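Local coordinates for calcium-dependent protein kinase, putative (Plasmodium falciparum, PDB 3MSE) that probably phosphorylates serine and threonine residues of proteins in response to calcium, which its C-terminal EF-hand domain, the part crystallised here, binds, at residues R20-N25 against V131-D136; I24-H29 against K111-K116. All coordinates share one frame; numbering follows the deposited sequence.

Contact 1 (R20-N25 against V131-D136); sequences RNIIIN and VSLVHD
I22 meets L133 and V134 through aliphatic carbons; 147 Å² is buried between R20-N25 and V131-D136, and the side-chain contacts across the segments are apolar. CG2 of I22 settles among the branch atoms of L133, 3.9 Å from its CG and 4.0 Å from its CD1, the two side chains running past one another, pointed opposite ways. L133 reaches it because its CG stands anti to the backbone N (chi1 -178°). The I22 and V134 side chains cross at about a right angle, CD1 of I22 being 4.2 Å from CG1 of V134. I23 adds a flank, its CG1 lying 4.2 Å from CD2 of L133. L139 packs on both I22 and V134, and I84 of the second subunit also touches I22.

The polar groups bond within their own segments. R20 turns the side of its guanidinium to N21 and gives both NE and NH2 to OD1, with NH2 of R20 2.8 Å from OD1 of N21, which ties the amide to the arginine. H135 folds back: its ND1 and its backbone N both donate to the carbonyl O of S132.

L133 lies in the last turn of helix 127-133, the exiting helix of the second calcium-binding EF-hand, so the contact seats that turn against the long helix 18-48.

Contact 2 (I24-H29 against K111-K116); sequences INIMAH and KAAFNK
Helix 109-117, the helix that enters the second calcium-binding EF-hand loop, packs here across the long helix 18-48. The axes of segments 24-29 and 111-116 pass 9.3 Å apart, their N-to-C directions 116° from each other, with I26 and A113 as the nearest backbone pair. I26 carries the contact. Its CG2 methyl presses on the backbone of helix 109-117, 3.7 Å from CA of A113, and touches CB of A113 at 3.8 Å. That methyl points anti to the backbone N of I26 (chi1 -66° for the CG1 branch), with CG1 beside the backbone N and CG2 beside the carbonyl carbon. The small side chain of A113 lets the isoleucine come this close to the main chain. M27 touches CB of A113 as well, with its CG at 4.0 Å, so A113 CB is touched by two residues one step apart on the long helix.

At the border, K116 brings its CD to 4.1 Å from CG2 of I26. The chain is extended through chi3 and bends at chi4 (53°), turning the ammonium group off the line of the chain; NZ makes a weak, long ion pair with E30. I117 also packs on I26, and F109 and L110 of the same helix touch M27, while W102 of the second subunit packs on M27 as well.

The contact between the two segments is thus apolar throughout: carbon atoms do the touching, and K116 at its border contributes a methylene while its charge lies near the acidic E30.

In the fold
Contacts 1 and 2 lie side by side, their centres 10 Å apart, and both begin on helix 18-48, sharing I24 and N25. Their second segments come later and in reverse order: 111-116 on helix 109-117, then 131-136 at the end of helix 127-133, the helices before and after the calcium loop that includes D118, D122, Y124 and D129. The two contacts join directly where CD1 of L133 meets CD1 of I26 at 3.8 Å. Both helices of this EF-hand therefore rest on neighbouring turns of one long helix, which runs on to the first calcium site at D49. Both contacts also touch the second subunit.

Contact 1 (R20-N25 against V131-D136)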
loop_
_atom_site.group_PDB
_atom_site.type_symbol
_atom_site.label_atom_id
_atom_site.label_comp_id
_atom_site.label_asym_id
_atom_site.label_seq_id
_atom_site.Cartn_x
_atom_site.Cartn_y
_atom_site.Cartn_z
ATOM N N ARG A 20 2.717 -20.306 1.608
ATOM C CA ARG A 20 1.761 -19.203 1.392
ATOM C C ARG A 20 2.081 -18.038 2.308
ATOM O O ARG A 20 2.122 -16.880 1.882
ATOM C CB ARG A 20 0.330 -19.684 1.677
ATOM C CG ARG A 20 -0.766 -18.978 0.915
ATOM C CD ARG A 20 -1.165 -17.596 1.409
ATOM N NE ARG A 20 -1.437 -17.473 2.838
ATOM C CZ ARG A 20 -2.462 -16.790 3.369
ATOM N NH1 ARG A 20 -3.372 -16.209 2.602
ATOM N NH2 ARG A 20 -2.592 -16.714 4.684
ATOM N N ASN A 21 2.309 -18.345 3.576
ATOM C CA ASN A 21 2.543 -17.300 4.551
ATOM C C ASN A 21 3.931 -16.650 4.404
ATOM O O ASN A 21 4.091 -15.480 4.686
ATOM C CB ASN A 21 2.300 -17.838 5.961
ATOM C CG ASN A 21 0.806 -18.125 6.223
ATOM O OD1 ASN A 21 -0.048 -17.734 5.434
ATOM N ND2 ASN A 21 0.510 -18.810 7.315
ATOM N N ILE A 22 4.912 -17.409 3.943
ATOM C CA ILE A 22 6.222 -16.828 3.605
ATOM C C ILE A 22 6.056 -15.761 2.519
ATOM O O ILE A 22 6.567 -14.639 2.648
ATOM C CB ILE A 22 7.235 -17.915 3.225
ATOM C CG1 ILE A 22 7.644 -18.651 4.500
ATOM C CG2 ILE A 22 8.503 -17.273 2.549
ATOM C CD1 ILE A 22 8.232 -20.011 4.265
ATOM N N ILE A 23 5.292 -16.111 1.487
ATOM C CA ILE A 23 4.904 -15.194 0.422
ATOM C C ILE A 23 4.159 -13.977 0.968
ATOM O O ILE A 23 4.431 -12.837 0.557
ATOM C CB ILE A 23 4.054 -15.931 -0.655
ATOM C CG1 ILE A 23 4.881 -17.026 -1.331
ATOM C CG2 ILE A 23 3.494 -14.945 -1.717
ATOM C CD1 ILE A 23 4.050 -18.094 -2.090
ATOM N N ILE A 24 3.230 -14.199 1.906
ATOM C CA ILE A 24 2.562 -13.081 2.583
ATOM C C ILE A 24 3.583 -12.175 3.292
ATOM O O ILE A 24 3.441 -10.955 3.265
ATOM C CB ILE A 24 1.470 -13.552 3.641
ATOM C CG1 ILE A 24 0.293 -14.300 2.984
ATOM C CG2 ILE A 24 0.989 -12.375 4.450
ATOM C CD1 ILE A 24 -0.713 -13.407 2.228
ATOM N N ASN A 25 4.589 -12.764 3.943
ATOM C CA ASN A 25 5.645 -11.958 4.616
ATOM C C ASN A 25 6.459 -11.025 3.687
ATOM O O ASN A 25 6.835 -9.922 4.093
ATOM C CB ASN A 25 6.598 -12.841 5.433
ATOM C CG ASN A 25 6.124 -13.036 6.860
ATOM O OD1 ASN A 25 6.600 -12.367 7.772
ATOM N ND2 ASN A 25 5.170 -13.956 7.057
ATOM N N VAL A 131 12.634 -23.590 -3.590
ATOM C CA VAL A 131 13.719 -24.139 -2.769
ATOM C C VAL A 131 14.558 -22.981 -2.212
ATOM O O VAL A 131 14.925 -22.957 -1.029
ATOM C CB VAL A 131 14.594 -25.143 -3.571
ATOM C CG1 VAL A 131 15.836 -25.595 -2.757
ATOM C CG2 VAL A 131 13.772 -26.360 -4.010
ATOM N N SER A 132 14.817 -21.991 -3.055
ATOM C CA SER A 132 15.634 -20.873 -2.627
ATOM C C SER A 132 14.889 -20.005 -1.615
ATOM O O SER A 132 15.445 -19.602 -0.583
ATOM C CB SER A 132 16.080 -20.039 -3.834
ATOM O OG SER A 132 16.820 -18.929 -3.362
ATOM N N LEU A 133 13.622 -19.738 -1.915
ATOM C CA LEU A 133 12.767 -18.967 -1.020
ATOM C C LEU A 133 12.773 -19.552 0.402
ATOM O O LEU A 133 12.765 -18.811 1.376
ATOM C CB LEU A 133 11.323 -18.902 -1.577
ATOM C CG LEU A 133 10.316 -18.082 -0.766
ATOM C CD1 LEU A 133 10.715 -16.614 -0.727
ATOM C CD2 LEU A 133 8.925 -18.220 -1.352
ATOM N N VAL A 134 12.828 -20.872 0.519
ATOM C CA VAL A 134 12.758 -21.490 1.835
ATOM C C VAL A 134 14.110 -21.904 2.391
ATOM O O VAL A 134 14.190 -22.723 3.330
ATOM C CB VAL A 134 11.738 -22.665 1.863
ATOM C CG1 VAL A 134 10.376 -22.160 1.384
ATOM C CG2 VAL A 134 12.208 -23.837 1.002
ATOM N N HIS A 135 15.170 -21.321 1.833
ATOM C CA HIS A 135 16.550 -21.711 2.182
ATOM C C HIS A 135 16.859 -21.492 3.674
ATOM O O HIS A 135 17.707 -22.177 4.244
ATOM C CB HIS A 135 17.563 -20.941 1.307
ATOM C CG HIS A 135 17.827 -19.558 1.803
ATOM N ND1 HIS A 135 16.922 -18.531 1.653
ATOM C CD2 HIS A 135 18.856 -19.049 2.516
ATOM C CE1 HIS A 135 17.395 -17.443 2.234
ATOM N NE2 HIS A 135 18.571 -17.731 2.762
ATOM N N ASP A 136 16.171 -20.544 4.309
ATOM C CA ASP A 136 16.380 -20.303 5.738
ATOM C C ASP A 136 15.247 -20.854 6.624
ATOM O O ASP A 136 15.038 -20.381 7.736
ATOM C CB ASP A 136 16.603 -18.806 6.017
ATOM C CG ASP A 136 15.406 -17.927 5.599
ATOM O OD1 ASP A 136 15.517 -16.700 5.786
ATOM O OD2 ASP A 136 14.374 -18.425 5.078
#

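Contact 2 (I24-H29 against K111-K116)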
loop_
_atom_site.group_PDB
_atom_site.type_symbol
_atom_site.label_atom_id
_atom_site.label_comp_id
_atom_site.label_asym_id
_atom_site.label_seq_id
_atom_site.Cartn_x
_atom_site.Cartn_y
_atom_site.Cartn_z
ATOM N N ILE A 24 3.230 -14.199 1.906
ATOM C CA ILE A 24 2.562 -13.081 2.583
ATOM C C ILE A 24 3.583 -12.175 3.292
ATOM O O ILE A 24 3.441 -10.955 3.265
ATOM C CB ILE A 24 1.470 -13.552 3.641
ATOM C CG1 ILE A 24 0.293 -14.300 2.984
ATOM C CG2 ILE A 24 0.989 -12.375 4.450
ATOM C CD1 ILE A 24 -0.713 -13.407 2.228
ATOM N N ASN A 25 4.589 -12.764 3.943
ATOM C CA ASN A 25 5.645 -11.958 4.616
ATOM C C ASN A 25 6.459 -11.025 3.687
ATOM O O ASN A 25 6.835 -9.922 4.093
ATOM C CB ASN A 25 6.598 -12.841 5.433
ATOM C CG ASN A 25 6.124 -13.036 6.860
ATOM O OD1 ASN A 25 6.600 -12.367 7.772
ATOM N ND2 ASN A 25 5.170 -13.956 7.057
ATOM N N ILE A 26 6.686 -11.472 2.455
ATOM C CA ILE A 26 7.305 -10.634 1.413
ATOM C C ILE A 26 6.470 -9.379 1.168
ATOM O O ILE A 26 6.985 -8.252 1.189
ATOM C CB ILE A 26 7.502 -11.407 0.073
ATOM C CG1 ILE A 26 8.508 -12.535 0.255
ATOM C CG2 ILE A 26 7.954 -10.443 -1.066
ATOM C CD1 ILE A 26 8.383 -13.631 -0.815
ATOM N N MET A 27 5.170 -9.576 0.967
ATOM C CA MET A 27 4.246 -8.454 0.820
ATOM C C MET A 27 4.171 -7.597 2.077
ATOM O O MET A 27 4.055 -6.365 1.999
ATOM C CB MET A 27 2.866 -8.966 0.430
ATOM C CG MET A 27 2.811 -9.519 -0.972
ATOM S SD MET A 27 1.105 -9.854 -1.457
ATOM C CE MET A 27 0.848 -11.409 -0.627
ATOM N N ALA A 28 4.248 -8.246 3.238
ATOM C CA ALA A 28 4.205 -7.539 4.514
ATOM C C ALA A 28 5.402 -6.614 4.671
ATOM O O ALA A 28 5.283 -5.520 5.237
ATOM C CB ALA A 28 4.150 -8.513 5.666
ATOM N N HIS A 29 6.559 -7.068 4.196
ATOM C CA HIS A 29 7.733 -6.210 4.196
ATOM C C HIS A 29 7.513 -4.944 3.352
ATOM O O HIS A 29 7.888 -3.851 3.775
ATOM C CB HIS A 29 9.012 -6.932 3.753
ATOM C CG HIS A 29 10.213 -6.040 3.806
ATOM N ND1 HIS A 29 10.800 -5.509 2.675
ATOM C CD2 HIS A 29 10.872 -5.503 4.862
ATOM C CE1 HIS A 29 11.799 -4.719 3.032
ATOM N NE2 HIS A 29 11.861 -4.696 4.353
ATOM N N LYS A 111 2.809 -8.559 -7.744
ATOM C CA LYS A 111 3.795 -8.543 -8.816
ATOM C C LYS A 111 5.192 -8.443 -8.236
ATOM O O LYS A 111 6.081 -9.172 -8.652
ATOM C CB LYS A 111 3.541 -7.400 -9.813
ATOM C CG LYS A 111 3.535 -7.834 -11.289
ATOM C CD LYS A 111 4.786 -8.605 -11.684
ATOM C CE LYS A 111 4.770 -8.997 -13.155
ATOM N NZ LYS A 111 6.107 -9.542 -13.550
ATOM N N ALA A 112 5.361 -7.547 -7.264
ATOM C CA ALA A 112 6.644 -7.338 -6.595
ATOM C C ALA A 112 7.114 -8.571 -5.826
ATOM O O ALA A 112 8.312 -8.876 -5.815
ATOM C CB ALA A 112 6.580 -6.124 -5.674
ATOM N N ALA A 113 6.176 -9.275 -5.185
ATOM C CA ALA A 113 6.496 -10.518 -4.492
ATOM C C ALA A 113 6.954 -11.591 -5.480
ATOM O O ALA A 113 7.971 -12.249 -5.265
ATOM C CB ALA A 113 5.293 -11.006 -3.673
ATOM N N PHE A 114 6.188 -11.756 -6.557
ATOM C CA PHE A 114 6.528 -12.674 -7.634
ATOM C C PHE A 114 7.937 -12.402 -8.178
ATOM O O PHE A 114 8.719 -13.328 -8.365
ATOM C CB PHE A 114 5.494 -12.563 -8.759
ATOM C CG PHE A 114 5.744 -13.491 -9.906
ATOM C CD1 PHE A 114 5.148 -14.747 -9.939
ATOM C CD2 PHE A 114 6.572 -13.108 -10.963
ATOM C CE1 PHE A 114 5.379 -15.618 -10.991
ATOM C CE2 PHE A 114 6.807 -13.977 -12.040
ATOM C CZ PHE A 114 6.211 -15.232 -12.051
ATOM N N ASN A 115 8.245 -11.130 -8.431
ATOM C CA ASN A 115 9.551 -10.745 -8.976
ATOM C C ASN A 115 10.687 -11.083 -8.042
ATOM O O ASN A 115 11.733 -11.533 -8.492
ATOM C CB ASN A 115 9.590 -9.260 -9.350
ATOM C CG ASN A 115 8.873 -8.973 -10.663
ATOM O OD1 ASN A 115 8.713 -9.861 -11.501
ATOM N ND2 ASN A 115 8.432 -7.744 -10.840
ATOM N N LYS A 116 10.481 -10.888 -6.740
ATOM C CA LYS A 116 11.487 -11.288 -5.754
ATOM C C LYS A 116 11.736 -12.790 -5.755
ATOM O O LYS A 116 12.868 -13.226 -5.578
ATOM C CB LYS A 116 11.122 -10.807 -4.355
ATOM C CG LYS A 116 11.399 -9.331 -4.156
ATOM C CD LYS A 116 11.345 -8.929 -2.699
ATOM C CE LYS A 116 11.829 -7.485 -2.524
ATOM N NZ LYS A 116 11.098 -6.527 -3.421
#